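Local coordinates for protein alpha-fucosidase (Bifidobacterium bifidum, PDB 2EAB) that probably releases alpha-1,2-linked L-fucose from glycans by hydrolysis, this chain being the catalytic glycoside hydrolase family 95 part of a longer, probably membrane-attached protein, at residues A703-S706 / L707-C711; R678-S681 / H682-G685. All coordinates share one frame; numbering follows the deposited sequence.

Contact 1 (A703-S706 / L707-C711)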
ATOM      1  N   ALA A 703      18.191  17.875   3.032  1.00  8.25           N
ATOM      2  CA  ALA A 703      16.910  17.292   2.650  1.00  8.23           C
ATOM      3  C   ALA A 703      15.769  18.275   2.880  1.00  8.18           C
ATOM      4  O   ALA A 703      14.864  18.387   2.049  1.00  7.93           O
ATOM      5  CB  ALA A 703      16.670  15.985   3.390  1.00  8.69           C
ATOM      6  N   LYS A 704      15.823  18.998   3.997  1.00  8.53           N
ATOM      7  CA  LYS A 704      14.833  20.036   4.273  1.00  8.99           C
ATOM      8  C   LYS A 704      14.868  21.131   3.198  1.00  8.75           C
ATOM      9  O   LYS A 704      13.819  21.603   2.759  1.00  9.28           O
ATOM     10  CB  LYS A 704      15.045  20.631   5.667  1.00  9.20           C
ATOM     11  CG  LYS A 704      14.667  19.717   6.832  1.00 11.43           C
ATOM     12  CD  LYS A 704      15.009  20.418   8.146  1.00 14.59           C
ATOM     13  CE  LYS A 704      14.790  19.559   9.375  1.00 15.98           C
ATOM     14  NZ  LYS A 704      15.207  20.292  10.607  1.00 18.17           N
ATOM     15  N   THR A 705      16.069  21.512   2.770  1.00  8.58           N
ATOM     16  CA  THR A 705      16.229  22.489   1.690  1.00  9.02           C
ATOM     17  C   THR A 705      15.607  21.964   0.394  1.00  8.63           C
ATOM     18  O   THR A 705      14.847  22.671  -0.268  1.00  8.80           O
ATOM     19  CB  THR A 705      17.707  22.846   1.500  1.00  9.14           C
ATOM     20  OG1 THR A 705      18.163  23.519   2.679  1.00 10.59           O
ATOM     21  CG2 THR A 705      17.918  23.761   0.297  1.00 10.12           C
ATOM     22  N   SER A 706      15.909  20.711   0.056  1.00  8.23           N
ATOM     23  CA  SER A 706      15.312  20.069  -1.115  1.00  7.84           C
ATOM     24  C   SER A 706      13.788  20.050  -1.044  1.00  7.88           C
ATOM     25  O   SER A 706      13.114  20.363  -2.031  1.00  7.97           O
ATOM     26  CB  SER A 706      15.843  18.646  -1.278  1.00  7.99           C
ATOM     27  OG  SER A 706      17.191  18.658  -1.701  1.00  8.31           O
ATOM     28  N   LEU A 707      13.250  19.667   0.114  1.00  7.81           N
ATOM     29  CA  LEU A 707      11.807  19.640   0.326  1.00  8.18           C
ATOM     30  C   LEU A 707      11.171  21.015   0.176  1.00  8.52           C
ATOM     31  O   LEU A 707      10.102  21.138  -0.418  1.00  8.56           O
ATOM     32  CB  LEU A 707      11.472  19.075   1.707  1.00  8.28           C
ATOM     33  CG  LEU A 707      11.616  17.568   1.909  1.00  7.80           C
ATOM     34  CD1 LEU A 707      11.520  17.245   3.383  1.00  8.29           C
ATOM     35  CD2 LEU A 707      10.565  16.793   1.127  1.00  8.12           C
ATOM     36  N   ARG A 708      11.820  22.045   0.720  1.00  8.67           N
ATOM     37  CA  ARG A 708      11.275  23.400   0.645  1.00  9.74           C
ATOM     38  C   ARG A 708      11.133  23.861  -0.803  1.00  9.44           C
ATOM     39  O   ARG A 708      10.086  24.392  -1.181  1.00  9.64           O
ATOM     40  CB  ARG A 708      12.105  24.397   1.460  1.00  9.93           C
ATOM     41  CG  ARG A 708      11.929  24.264   2.971  1.00 10.82           C
ATOM     42  CD  ARG A 708      12.471  25.476   3.728  1.00 12.17           C
ATOM     43  NE  ARG A 708      13.845  25.807   3.355  1.00 16.24           N
ATOM     44  CZ  ARG A 708      14.935  25.286   3.913  1.00 17.08           C
ATOM     45  NH1 ARG A 708      14.835  24.391   4.888  1.00 17.78           N
ATOM     46  NH2 ARG A 708      16.136  25.665   3.491  1.00 17.40           N
ATOM     47  N   TYR A 709      12.169  23.648  -1.610  1.00  9.66           N
ATOM     48  CA  TYR A 709      12.089  24.001  -3.023  1.00  9.87           C
ATOM     49  C   TYR A 709      10.973  23.243  -3.739  1.00  9.80           C
ATOM     50  O   TYR A 709      10.257  23.816  -4.560  1.00  9.91           O
ATOM     51  CB  TYR A 709      13.417  23.754  -3.732  1.00 10.39           C
ATOM     52  CG  TYR A 709      14.458  24.832  -3.533  1.00 11.14           C
ATOM     53  CD1 TYR A 709      14.300  26.101  -4.097  1.00 12.69           C
ATOM     54  CD2 TYR A 709      15.621  24.572  -2.812  1.00 11.40           C
ATOM     55  CE1 TYR A 709      15.268  27.092  -3.926  1.00 12.96           C
ATOM     56  CE2 TYR A 709      16.595  25.552  -2.638  1.00 12.38           C
ATOM     57  CZ  TYR A 709      16.414  26.810  -3.197  1.00 12.55           C
ATOM     58  OH  TYR A 709      17.373  27.785  -3.029  1.00 13.54           O
ATOM     59  N   ARG A 710      10.818  21.958  -3.429  1.00  9.55           N
ATOM     60  CA  ARG A 710       9.797  21.152  -4.099  1.00  9.80           C
ATOM     61  C   ARG A 710       8.366  21.465  -3.663  1.00  9.89           C
ATOM     62  O   ARG A 710       7.441  21.357  -4.468  1.00 10.90           O
ATOM     63  CB  ARG A 710      10.069  19.662  -3.912  1.00  9.65           C
ATOM     64  CG  ARG A 710       9.785  18.828  -5.156  1.00 12.91           C
ATOM     65  CD  ARG A 710      10.855  19.029  -6.225  1.00  9.39           C
ATOM     66  NE  ARG A 710      11.256  17.761  -6.835  1.00  8.50           N
ATOM     67  CZ  ARG A 710      12.490  17.471  -7.237  1.00  8.00           C
ATOM     68  NH1 ARG A 710      13.473  18.359  -7.113  1.00  8.57           N
ATOM     69  NH2 ARG A 710      12.741  16.274  -7.758  1.00  8.01           N
ATOM     70  N   CYS A 711       8.188  21.865  -2.404  1.00  9.82           N
ATOM     71  CA  CYS A 711       6.861  21.888  -1.776  1.00 10.22           C
ATOM     72  C   CYS A 711       6.237  23.271  -1.613  1.00 10.61           C
ATOM     73  O   CYS A 711       5.056  23.378  -1.279  1.00 10.83           O
ATOM     74  CB  CYS A 711       6.914  21.191  -0.413  1.00 10.11           C
ATOM     75  SG  CYS A 711       7.252  19.427  -0.512  1.00 10.34           S
TER
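Thr705 meets Arg708 and Tyr709 one turn further along the helix. The side chains of Thr705 and Arg708 cross at a slant. Arg708 bends at its third torsion (chi3 -52°), and this folds the guanidinium back over the preceding turn. CA of Thr705 then lies 3.6 Å above one guanidinium face, offset toward its rim. NH2 of Arg708 comes within 3.1 Å of Thr705 OG1, while NH1 lies 3.8 Å from CB of Lys704. Thr705 OG1 is also hydrogen-bonded to the backbone O of Asp701, one turn earlier.

Thr705 and Tyr709 lie side by side and point the same way. The Thr705 methyl stands anti to its own backbone N (chi1 -65° for OG1), which sends CG2 to CE2 of the Tyr709 ring at 3.7 Å. One threonine thus places its hydroxyl beside Arg708 and its methyl beside Tyr709. With an alanine here, the Asp701 carbonyl would probably lose its hydroxyl partner and the Tyr709 ring its methyl neighbour, and the Arg708 guanidinium would be freer to turn.

Beneath the side chains runs the regular i to i+4 bonding of an alpha helix. Leu707 N reaches Ala703 O at 2.8 Å, and Tyr709 N reaches Thr705 O at 3.2 Å. Arg708 N and Arg710 N bond to Lys704 O and Ser706 O in the same way.

The helix is amphipathic here. Arg708 and Tyr709 are exposed, whereas Ala703, Ser706, Leu707 and Arg710 are buried. Ser706 OG is tied to the backbone N of Ile650. Arg710 NE bonds to the backbone O of His679, and its NH2 forms a salt bridge with Glu652. Leu707, Arg708 and Cys711 pack on Trp732, so helix 697-711 lies against helix 722-734. At its end, the backbone of Cys711 bonds to Gln718.

Contact 2 (R678-S681 / H682-G685). With EDO (1,2-ethanediol), chain D.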
ATOM      1  N   ARG A 678       6.822  17.412  -9.323  1.00  9.45           N
ATOM      2  CA  ARG A 678       5.926  16.623  -8.479  1.00  9.43           C
ATOM      3  C   ARG A 678       6.611  15.440  -7.787  1.00  9.10           C
ATOM      4  O   ARG A 678       6.345  15.160  -6.613  1.00  9.60           O
ATOM      5  CB  ARG A 678       4.717  16.142  -9.282  1.00  9.36           C
ATOM      6  CG  ARG A 678       3.634  15.511  -8.435  1.00 10.20           C
ATOM      7  CD  ARG A 678       2.363  15.367  -9.229  1.00 11.46           C
ATOM      8  NE  ARG A 678       1.265  14.866  -8.411  1.00 10.77           N
ATOM      9  CZ  ARG A 678       0.564  13.772  -8.688  1.00 10.47           C
ATOM     10  NH1 ARG A 678       0.828  13.055  -9.778  1.00 10.07           N
ATOM     11  NH2 ARG A 678      -0.422  13.407  -7.883  1.00 10.56           N
ATOM     12  N   HIS A 679       7.483  14.746  -8.511  1.00  8.57           N
ATOM     13  CA  HIS A 679       8.266  13.664  -7.931  1.00  8.31           C
ATOM     14  C   HIS A 679       9.422  14.222  -7.109  1.00  7.71           C
ATOM     15  O   HIS A 679       9.924  15.308  -7.390  1.00  8.05           O
ATOM     16  CB  HIS A 679       8.848  12.779  -9.029  1.00  8.49           C
ATOM     17  CG  HIS A 679       7.850  11.882  -9.693  1.00  9.35           C
ATOM     18  ND1 HIS A 679       6.947  12.330 -10.633  1.00 11.43           N
ATOM     19  CD2 HIS A 679       7.646  10.550  -9.577  1.00  9.20           C
ATOM     20  CE1 HIS A 679       6.212  11.314 -11.049  1.00 11.73           C
ATOM     21  NE2 HIS A 679       6.615  10.223 -10.425  1.00 12.36           N
ATOM     22  N   MET A 680       9.845  13.451  -6.110  1.00  7.86           N
ATOM     23  CA  MET A 680      11.042  13.741  -5.322  1.00  7.94           C
ATOM     24  C   MET A 680      11.821  12.434  -5.215  1.00  7.44           C
ATOM     25  O   MET A 680      12.032  11.895  -4.120  1.00  7.76           O
ATOM     26  CB  MET A 680      10.677  14.272  -3.931  1.00  8.14           C
ATOM     27  CG  MET A 680       9.627  15.377  -3.936  1.00  8.85           C
ATOM     28  SD  MET A 680       9.363  16.148  -2.332  1.00  9.17           S
ATOM     29  CE  MET A 680       8.912  14.722  -1.335  1.00 10.55           C
ATOM     30  N   SER A 681      12.235  11.917  -6.364  1.00  7.36           N
ATOM     31  CA  SER A 681      12.800  10.571  -6.435  1.00  7.17           C
ATOM     32  C   SER A 681      14.129  10.433  -5.706  1.00  6.99           C
ATOM     33  O   SER A 681      14.509   9.341  -5.302  1.00  7.15           O
ATOM     34  CB  SER A 681      12.947  10.134  -7.892  1.00  7.25           C
ATOM     35  OG  SER A 681      11.684  10.095  -8.533  1.00  7.12           O
ATOM     36  N   HIS A 682      14.819  11.552  -5.533  1.00  6.50           N
ATOM     37  CA  HIS A 682      16.110  11.565  -4.857  1.00  6.35           C
ATOM     38  C   HIS A 682      16.019  11.657  -3.331  1.00  6.27           C
ATOM     39  O   HIS A 682      17.052  11.697  -2.650  1.00  6.73           O
ATOM     40  CB  HIS A 682      16.960  12.713  -5.400  1.00  6.64           C
ATOM     41  CG  HIS A 682      16.369  14.068  -5.168  1.00  7.25           C
ATOM     42  ND1 HIS A 682      15.054  14.367  -5.455  1.00  8.03           N
ATOM     43  CD2 HIS A 682      16.925  15.210  -4.701  1.00  7.71           C
ATOM     44  CE1 HIS A 682      14.825  15.634  -5.158  1.00  8.25           C
ATOM     45  NE2 HIS A 682      15.944  16.167  -4.699  1.00  8.26           N
ATOM     46  N   LEU A 683      14.803  11.674  -2.790  1.00  6.35           N
ATOM     47  CA  LEU A 683      14.630  11.781  -1.343  1.00  6.45           C
ATOM     48  C   LEU A 683      14.153  10.493  -0.673  1.00  6.44           C
ATOM     49  O   LEU A 683      13.776  10.506   0.495  1.00  6.50           O
ATOM     50  CB  LEU A 683      13.720  12.961  -0.985  1.00  6.90           C
ATOM     51  CG  LEU A 683      14.237  14.344  -1.399  1.00  7.26           C
ATOM     52  CD1 LEU A 683      13.263  15.412  -0.957  1.00  8.12           C
ATOM     53  CD2 LEU A 683      15.639  14.632  -0.855  1.00  9.26           C
ATOM     54  N   LEU A 684      14.213   9.370  -1.386  1.00  6.16           N
ATOM     55  CA  LEU A 684      13.800   8.092  -0.811  1.00  6.64           C
ATOM     56  C   LEU A 684      14.681   7.643   0.352  1.00  6.58           C
ATOM     57  O   LEU A 684      14.256   6.822   1.169  1.00  6.39           O
ATOM     58  CB  LEU A 684      13.715   7.011  -1.890  1.00  6.48           C
ATOM     59  CG  LEU A 684      12.767   7.328  -3.049  1.00  6.37           C
ATOM     60  CD1 LEU A 684      12.686   6.134  -3.991  1.00  7.05           C
ATOM     61  CD2 LEU A 684      11.371   7.736  -2.566  1.00  6.73           C
ATOM     62  N   GLY A 685      15.892   8.188   0.429  1.00  6.48           N
ATOM     63  CA  GLY A 685      16.781   7.940   1.565  1.00  6.61           C
ATOM     64  C   GLY A 685      16.333   8.608   2.856  1.00  6.58           C
ATOM     65  O   GLY A 685      16.731   8.186   3.949  1.00  7.01           O
TER
HETATM   66  C1  EDO D4804       9.768   7.544  -7.042  1.00 29.74           C
HETATM   67  O1  EDO D4804       9.431   8.984  -7.363  1.00 30.59           O
HETATM   68  C2  EDO D4804       9.799   6.804  -8.437  1.00 30.60           C
HETATM   69  O2  EDO D4804       8.399   6.738  -8.973  1.00 27.98           O
HETATM   70  O   HOH W   1      16.243   8.480  -3.418  1.00 31.42           O
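His682 follows directly on Ser681, and its ring turns back along the chain. CG sits between the backbone N and the carbonyl carbon (chi1 62°), which brings ND1 to 3.8 Å from Ser681 N, near the ring plane. CG of Leu683 lies over the centre of one ring face, 4.0 Å above it.

Leu683 closes the turn. Its N bonds to Met680 O at 3.1 Å, approaching from above the carbonyl plane, an i to i+3 link of a beta turn. Its CD1 also meets Met680 CB at 4.1 Å.

Leu684 brings CG to 3.5 Å from Ser681 O. A water joins the same two residues: it donates to Ser681 O at 2.7 Å and weakly accepts from Leu684 N. Gly685 carries the chain onward, bonding through its backbone to Ile692.

The turn is buried, and its polar backbone is satisfied partly by the water. Ser681 OG is held by Pro566 O and also accepts a bond from a 1,2-ethanediol, probably from the crystallisation liquor. His682 ND1 has no partner in the model. The chemistry is that of a compact backbone turn with apolar side chains on Met680, Leu683 and Leu684, and polar ones on Ser681 and His682.

In the fold
Both contacts are local and belong to the family 95 catalytic region. The touching residues of contact 2 are all buried, in the loop before helix 697-711, while contact 1 lies on that helix, with one face inside and one at the surface. Their chemistry follows from this. Contact 1 combines regular helical bonds with charged and aromatic side chains at the surface; contact 2 has a single direct turn bond, a water bridge and a mix of apolar and polar side chains. The buried face of the helix joins them: Arg710 NE probably bonds to His679 O, and Leu707 CD2 packs on Met680 CE. Both also adjoin helix 722-734, and contact 2 also reaches helix 577-596, through Ser681, His682 and Leu684.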